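Local coordinates for 70 KDA protein (PDB 4B2N), which cleaves rubber (poly-isoprene) oxidatively as a dioxygenase that carries two covalently bound c-type hemes and works processively along the polymer, at residues 110-116 / 225-231. Residues are numbered along the deposited sequence.
Sequences PMALATS and MFRTTPI
In residues 110-116, Pro110 is extended, Met111 kinks, 112-113 is a short strand, and a helix starts at Ala114. Residues 225-231 begin in the last part of helix 218-226 and continue as a loop. Ala112 CA is 6.0 Å from Ile231 CA, and Ser116 CA 5.9 Å from Thr228 CA. No direct hydrogen bond joins them; apolar contacts and bridging waters do. Pro110 CB lies 3.8 Å from Ile231 CD1. Met111 has right-handed-helical-region angles (-114/-31) between extended Pro110 and Ala112, as first residue of a classic beta bulge; Met111 and Ala112 both hydrogen-bond Ile187 through the backbone. Its mtm side chain brings CE to 3.3 Å from Met225 CE. Water 1 links Met111 O (3.0 Å) to Ile231 N (2.7 Å). Ala112 CB sits 3.5 Å from Met225 SD, and Ala112 N is 3.5 Å from Ile231 CD1. Leu113, at the N-cap position, donates from N to water 2 (3.0 Å), which donates to Thr228 OG1 (2.7 Å) and Thr229 O (2.5 Å) and is hydrogen-bonded to Ser116 OG (2.8 Å). Thr228 OG1 in turn donates to Met225 O (2.6 Å), tying the loop to the helix end. Ser116 points toward the loop, with CB 3.6 Å from Thr228 CB. Strand 112-113 is an outermost strand, within this chain, of the antiparallel sheet 112-113, 186-189, 173-174, and the loop after helix 218-226 packs against it.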
ATOM      1  N   PRO A 110       7.830  -4.382  16.844  1.00 19.19           N
ATOM      2  CA  PRO A 110       7.429  -3.552  17.989  1.00 18.89           C
ATOM      3  C   PRO A 110       8.326  -2.335  18.124  1.00 18.99           C
ATOM      4  O   PRO A 110       9.542  -2.441  17.882  1.00 19.07           O
ATOM      5  CB  PRO A 110       7.680  -4.473  19.184  1.00 19.67           C
ATOM      6  CG  PRO A 110       7.358  -5.843  18.659  1.00 21.12           C
ATOM      7  CD  PRO A 110       7.891  -5.813  17.216  1.00 20.90           C
ATOM      8  N   MET A 111       7.778  -1.220  18.601  1.00 18.13           N
ATOM      9  CA  MET A 111       8.560   0.024  18.693  1.00 18.46           C
ATOM     10  C   MET A 111       8.794   0.482  20.116  1.00 18.50           C
ATOM     11  O   MET A 111       9.774   1.147  20.357  1.00 21.22           O
ATOM     12  CB  MET A 111       7.961   1.168  17.872  1.00 20.80           C
ATOM     13  CG  MET A 111       7.847   0.800  16.429  1.00 27.19           C
ATOM     14  SD  MET A 111       6.957   2.025  15.416  1.00 32.97           S
ATOM     15  CE  MET A 111       5.599   2.406  16.502  1.00 35.68           C
ATOM     16  N   ALA A 112       7.860   0.197  21.028  1.00 16.14           N
ATOM     17  CA  ALA A 112       7.872   0.787  22.391  1.00 16.55           C
ATOM     18  C   ALA A 112       7.263  -0.174  23.396  1.00 16.42           C
ATOM     19  O   ALA A 112       6.373  -0.980  23.062  1.00 15.00           O
ATOM     20  CB  ALA A 112       7.096   2.104  22.352  1.00 16.62           C
ATOM     21  N   LEU A 113       7.698  -0.108  24.648  1.00 14.84           N
ATOM     22  CA  LEU A 113       7.015  -0.755  25.735  1.00 14.80           C
ATOM     23  C   LEU A 113       5.646  -0.121  25.878  1.00 14.93           C
ATOM     24  O   LEU A 113       5.443   1.099  25.597  1.00 14.50           O
ATOM     25  CB  LEU A 113       7.803  -0.501  27.059  1.00 15.20           C
ATOM     26  CG  LEU A 113       9.246  -1.001  27.029  1.00 18.20           C
ATOM     27  CD1 LEU A 113       9.936  -0.334  28.231  1.00 19.18           C
ATOM     28  CD2 LEU A 113       9.351  -2.512  27.189  1.00 18.56           C
ATOM     29  N   ALA A 114       4.687  -0.928  26.300  1.00 14.47           N
ATOM     30  CA  ALA A 114       3.389  -0.338  26.581  1.00 15.68           C
ATOM     31  C   ALA A 114       3.444   0.890  27.551  1.00 16.35           C
ATOM     32  O   ALA A 114       2.775   1.937  27.320  1.00 16.50           O
ATOM     33  CB  ALA A 114       2.463  -1.425  27.066  1.00 15.09           C
ATOM     34  N   THR A 115       4.284   0.821  28.571  1.00 16.63           N
ATOM     35  CA  THR A 115       4.384   1.988  29.478  1.00 18.40           C
ATOM     36  C   THR A 115       4.995   3.216  28.822  1.00 18.91           C
ATOM     37  O   THR A 115       4.573   4.379  29.084  1.00 20.18           O
ATOM     38  CB  THR A 115       5.089   1.612  30.808  1.00 21.31           C
ATOM     39  OG1 THR A 115       4.153   0.805  31.535  1.00 21.09           O
ATOM     40  CG2 THR A 115       5.430   2.872  31.659  1.00 21.07           C
ATOM     41  N   SER A 116       5.917   3.002  27.898  1.00 17.99           N
ATOM     42  CA  SER A 116       6.447   4.113  27.178  1.00 18.07           C
ATOM     43  C   SER A 116       5.387   4.771  26.290  1.00 19.78           C
ATOM     44  O   SER A 116       5.372   6.026  26.149  1.00 19.63           O
ATOM     45  CB  SER A 116       7.548   3.648  26.244  1.00 18.91           C
ATOM     46  OG  SER A 116       8.691   3.184  26.961  1.00 17.29           O
ATOM     47  N   MET A 225       8.780   7.440  18.955  1.00 15.94           N
ATOM     48  CA  MET A 225       8.987   6.133  19.624  1.00 17.55           C
ATOM     49  C   MET A 225      10.470   5.905  19.929  1.00 16.60           C
ATOM     50  O   MET A 225      10.838   5.298  20.981  1.00 15.68           O
ATOM     51  CB  MET A 225       8.474   5.018  18.686  1.00 19.83           C
ATOM     52  CG  MET A 225       6.986   5.040  18.494  1.00 25.95           C
ATOM     53  SD  MET A 225       6.260   4.535  20.008  1.00 37.78           S
ATOM     54  CE  MET A 225       4.800   3.733  19.364  1.00 24.64           C
ATOM     55  N   PHE A 226      11.290   6.431  19.037  1.00 16.14           N
ATOM     56  CA  PHE A 226      12.739   6.253  19.102  1.00 18.95           C
ATOM     57  C   PHE A 226      13.245   6.863  20.412  1.00 19.96           C
ATOM     58  O   PHE A 226      14.229   6.367  20.959  1.00 21.10           O
ATOM     59  CB  PHE A 226      13.506   6.847  17.877  1.00 21.21           C
ATOM     60  CG  PHE A 226      15.028   6.833  18.085  1.00 22.35           C
ATOM     61  CD1 PHE A 226      15.710   5.626  18.085  1.00 22.98           C
ATOM     62  CD2 PHE A 226      15.748   8.005  18.347  1.00 23.00           C
ATOM     63  CE1 PHE A 226      17.087   5.588  18.321  1.00 25.22           C
ATOM     64  CE2 PHE A 226      17.118   7.960  18.612  1.00 24.77           C
ATOM     65  CZ  PHE A 226      17.781   6.764  18.586  1.00 25.13           C
ATOM     66  N   ARG A 227      12.564   7.908  20.915  1.00 19.17           N
ATOM     67  CA  ARG A 227      13.029   8.613  22.123  1.00 20.35           C
ATOM     68  C   ARG A 227      12.463   8.013  23.391  1.00 21.31           C
ATOM     69  O   ARG A 227      12.677   8.536  24.460  1.00 20.07           O
ATOM     70  CB  ARG A 227      12.680  10.105  22.079  1.00 20.90           C
ATOM     71  CG  ARG A 227      13.311  10.830  20.882  1.00 21.62           C
ATOM     72  CD  ARG A 227      13.258  12.350  21.044  1.00 23.77           C
ATOM     73  NE  ARG A 227      11.913  12.889  21.044  1.00 26.55           N
ATOM     74  CZ  ARG A 227      11.126  12.987  19.959  1.00 28.02           C
ATOM     75  NH1 ARG A 227      11.507  12.565  18.738  1.00 26.75           N
ATOM     76  NH2 ARG A 227       9.926  13.511  20.092  1.00 28.49           N
ATOM     77  N   THR A 228      11.681   6.933  23.282  1.00 21.51           N
ATOM     78  CA  THR A 228      11.256   6.227  24.455  1.00 21.89           C
ATOM     79  C   THR A 228      12.269   5.162  24.932  1.00 24.41           C
ATOM     80  O   THR A 228      13.225   4.845  24.209  1.00 24.35           O
ATOM     81  CB  THR A 228       9.861   5.561  24.222  1.00 21.28           C
ATOM     82  OG1 THR A 228       9.995   4.437  23.332  1.00 20.55           O
ATOM     83  CG2 THR A 228       8.796   6.611  23.756  1.00 19.39           C
ATOM     84  N   THR A 229      12.046   4.581  26.119  1.00 26.95           N
ATOM     85  CA  THR A 229      12.954   3.518  26.630  1.00 30.05           C
ATOM     86  C   THR A 229      13.153   2.370  25.646  1.00 30.62           C
ATOM     87  O   THR A 229      12.172   1.742  25.213  1.00 30.80           O
ATOM     88  CB  THR A 229      12.495   2.986  28.000  1.00 32.43           C
ATOM     89  OG1 THR A 229      12.499   4.097  28.870  1.00 33.74           O
ATOM     90  CG2 THR A 229      13.448   1.916  28.584  1.00 33.28           C
ATOM     91  N   PRO A 230      14.418   2.084  25.279  1.00 30.31           N
ATOM     92  CA  PRO A 230      14.577   1.036  24.238  1.00 30.17           C
ATOM     93  C   PRO A 230      13.918  -0.295  24.704  1.00 30.86           C
ATOM     94  O   PRO A 230      13.970  -0.637  25.894  1.00 26.94           O
ATOM     95  CB  PRO A 230      16.093   0.910  24.085  1.00 33.02           C
ATOM     96  CG  PRO A 230      16.618   2.273  24.537  1.00 35.45           C
ATOM     97  CD  PRO A 230      15.681   2.773  25.607  1.00 33.26           C
ATOM     98  N   ILE A 231      13.292  -1.029  23.782  1.00 28.92           N
ATOM     99  CA  ILE A 231      12.712  -2.312  24.121  1.00 30.89           C
ATOM    100  C   ILE A 231      13.928  -3.201  24.432  1.00 37.21           C
ATOM    101  O   ILE A 231      13.920  -3.990  25.399  1.00 33.64           O
ATOM    102  CB  ILE A 231      11.912  -2.914  22.952  1.00 28.72           C
ATOM    103  CG1 ILE A 231      10.657  -2.120  22.726  1.00 30.49           C
ATOM    104  CG2 ILE A 231      11.512  -4.361  23.224  1.00 31.56           C
ATOM    105  CD1 ILE A 231      10.044  -2.534  21.415  1.00 25.69           C
TER
HETATM  106  O   HOH W   1      12.286   0.369  21.742  1.00 29.69           O
HETATM  107  O   HOH W   2       9.738   2.026  24.617  1.00 20.77           O
HETATM  108  O   HOH W   3      10.081   6.223  27.564  1.00 27.26           O